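Local coordinates for gram-negative insecticidal protein (Chromobacterium piscinae, PDB 6FBM), which is an insecticidal toxin of the MACPF and beta-tripod families that probably acts on membranes by forming pores, as many MACPF relatives do, at residues S260-A263 with E264-D268. Residues are numbered along the deposited sequence; the frame is centred on the assembly and turned at random.
Sequences SQWA and ESLLD
Trp262 and Leu266, one helical turn apart, lie on the buried side of helix 255-269 in the MACPF domain, and their contact is a CH-pi interaction. Leu266 CD2 lies over one face of the indole, 3.9 Å from the centroid of the Trp262 six-membered ring and only 13° off its normal. Trp262 directs its ring away from the backbone N, with CG anti to it (chi1 177°), and the ring also meets His128 of strand 120-134 edge-to-face, while NE1 is hydrogen-bonded to Gly240 O. Leu266 touches the same histidine, so the pair packs this turn of the helix against the central antiparallel sheet.

The helix changes its hydrogen bonding here. Glu264 N still makes a regular bond to Ser260 O (3.0 Å), but Ser265 N is shared weakly between Gln261 O and Trp262 O, and Leu266 N makes a weak, long bond to Ala263 O, one residue short of the alpha-helical partner.

The other side of the helix is looser. Exposed Glu264, its CG set between the backbone N and carbonyl carbon (chi1 75°), folds back over Ser260 O, CG 3.3 Å from it, and runs on beside Gln261, whose CG comes no closer to Glu264 OE1 than 3.9 Å; the Gln261 amide is instead weakly bonded through OE1 to Arg248. Back on the buried side, the Ser265 hydroxyl, also bonded to Lys242 N, reaches back along the helix to donate from OG to Trp262 O at 2.7 Å.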
ATOM      1  N   SER A 260      16.765  17.006   2.729  1.00 20.89           N
ATOM      2  CA  SER A 260      16.929  16.200   1.521  1.00 22.37           C
ATOM      3  C   SER A 260      15.674  15.359   1.252  1.00 23.08           C
ATOM      4  O   SER A 260      15.368  15.079   0.097  1.00 24.71           O
ATOM      5  CB  SER A 260      18.171  15.312   1.568  1.00 22.78           C
ATOM      6  OG  SER A 260      17.899  14.267   2.448  1.00 23.67           O
ATOM      7  N   GLN A 261      14.943  14.977   2.297  1.00 24.13           N
ATOM      8  CA  GLN A 261      13.659  14.303   2.094  1.00 25.60           C
ATOM      9  C   GLN A 261      12.619  15.225   1.458  1.00 24.40           C
ATOM     10  O   GLN A 261      11.882  14.807   0.578  1.00 26.65           O
ATOM     11  CB  GLN A 261      13.093  13.754   3.412  1.00 27.59           C
ATOM     12  CG  GLN A 261      13.642  12.417   3.857  1.00 29.17           C
ATOM     13  CD  GLN A 261      13.110  12.021   5.226  1.00 31.44           C
ATOM     14  OE1 GLN A 261      11.944  12.233   5.548  1.00 33.69           O
ATOM     15  NE2 GLN A 261      13.973  11.406   6.027  1.00 34.96           N
ATOM     16  N   TRP A 262      12.551  16.463   1.940  1.00 22.42           N
ATOM     17  CA  TRP A 262      11.682  17.490   1.371  1.00 20.52           C
ATOM     18  C   TRP A 262      12.093  17.776  -0.079  1.00 19.52           C
ATOM     19  O   TRP A 262      11.265  17.779  -0.955  1.00 19.92           O
ATOM     20  CB  TRP A 262      11.709  18.753   2.245  1.00 19.46           C
ATOM     21  CG  TRP A 262      10.914  19.876   1.721  1.00 17.90           C
ATOM     22  CD1 TRP A 262       9.607  20.143   1.996  1.00 17.02           C
ATOM     23  CD2 TRP A 262      11.366  20.894   0.855  1.00 16.56           C
ATOM     24  NE1 TRP A 262       9.216  21.279   1.336  1.00 16.38           N
ATOM     25  CE2 TRP A 262      10.281  21.755   0.625  1.00 16.10           C
ATOM     26  CE3 TRP A 262      12.581  21.157   0.241  1.00 16.30           C
ATOM     27  CZ2 TRP A 262      10.371  22.865  -0.210  1.00 16.44           C
ATOM     28  CZ3 TRP A 262      12.678  22.289  -0.602  1.00 16.43           C
ATOM     29  CH2 TRP A 262      11.577  23.118  -0.809  1.00 16.46           C
ATOM     30  N   ALA A 263      13.376  17.941  -0.328  1.00 19.52           N
ATOM     31  CA  ALA A 263      13.887  18.214  -1.681  1.00 20.79           C
ATOM     32  C   ALA A 263      13.601  17.109  -2.680  1.00 21.85           C
ATOM     33  O   ALA A 263      13.169  17.403  -3.803  1.00 21.41           O
ATOM     34  CB  ALA A 263      15.373  18.510  -1.659  1.00 20.27           C
ATOM     35  N   GLU A 264      13.833  15.851  -2.303  1.00 23.90           N
ATOM     36  CA  GLU A 264      13.531  14.723  -3.201  1.00 26.79           C
ATOM     37  C   GLU A 264      12.010  14.449  -3.314  1.00 24.77           C
ATOM     38  O   GLU A 264      11.571  13.839  -4.269  1.00 26.97           O
ATOM     39  CB  GLU A 264      14.331  13.463  -2.816  1.00 30.85           C
ATOM     40  CG  GLU A 264      13.832  12.714  -1.569  1.00 36.94           C
ATOM     41  CD  GLU A 264      14.809  11.662  -1.014  1.00 43.07           C
ATOM     42  OE1 GLU A 264      14.810  11.464   0.235  1.00 43.40           O
ATOM     43  OE2 GLU A 264      15.562  11.051  -1.824  1.00 46.61           O
ATOM     44  N   SER A 265      11.215  14.912  -2.353  1.00 21.71           N
ATOM     45  CA  SER A 265       9.763  14.795  -2.416  1.00 20.77           C
ATOM     46  C   SER A 265       9.085  15.763  -3.405  1.00 20.16           C
ATOM     47  O   SER A 265       7.903  15.619  -3.688  1.00 22.86           O
ATOM     48  CB  SER A 265       9.132  15.047  -1.035  1.00 21.58           C
ATOM     49  OG  SER A 265       8.880  16.445  -0.786  1.00 21.58           O
ATOM     50  N   LEU A 266       9.795  16.771  -3.902  1.00 18.11           N
ATOM     51  CA  LEU A 266       9.138  17.880  -4.590  1.00 16.29           C
ATOM     52  C   LEU A 266       8.294  17.475  -5.768  1.00 15.42           C
ATOM     53  O   LEU A 266       7.214  18.025  -5.970  1.00 15.21           O
ATOM     54  CB  LEU A 266      10.147  18.942  -5.013  1.00 16.16           C
ATOM     55  CG  LEU A 266      10.781  19.660  -3.835  1.00 16.34           C
ATOM     56  CD1 LEU A 266      11.840  20.582  -4.370  1.00 16.35           C
ATOM     57  CD2 LEU A 266       9.739  20.381  -3.014  1.00 16.11           C
ATOM     58  N   LEU A 267       8.737  16.461  -6.516  1.00 15.15           N
ATOM     59  CA  LEU A 267       7.957  16.028  -7.665  1.00 15.29           C
ATOM     60  C   LEU A 267       6.570  15.544  -7.332  1.00 15.34           C
ATOM     61  O   LEU A 267       5.638  15.707  -8.117  1.00 17.84           O
ATOM     62  CB  LEU A 267       8.698  14.993  -8.490  1.00 15.64           C
ATOM     63  CG  LEU A 267       8.181  14.787  -9.953  1.00 15.75           C
ATOM     64  CD1 LEU A 267       8.080  16.065 -10.777  1.00 14.49           C
ATOM     65  CD2 LEU A 267       9.089  13.785 -10.644  1.00 16.25           C
ATOM     66  N   ASP A 268       6.416  14.958  -6.175  1.00 15.04           N
ATOM     67  CA  ASP A 268       5.145  14.383  -5.747  1.00 15.04           C
ATOM     68  C   ASP A 268       4.304  15.414  -5.007  1.00 15.05           C
ATOM     69  O   ASP A 268       3.094  15.237  -4.843  1.00 15.85           O
ATOM     70  CB  ASP A 268       5.360  13.157  -4.845  1.00 14.90           C
ATOM     71  CG  ASP A 268       6.315  12.119  -5.450  1.00 15.18           C
ATOM     72  OD1 ASP A 268       6.009  11.706  -6.555  1.00 15.34           O
ATOM     73  OD2 ASP A 268       7.347  11.723  -4.864  1.00 14.65           O
TER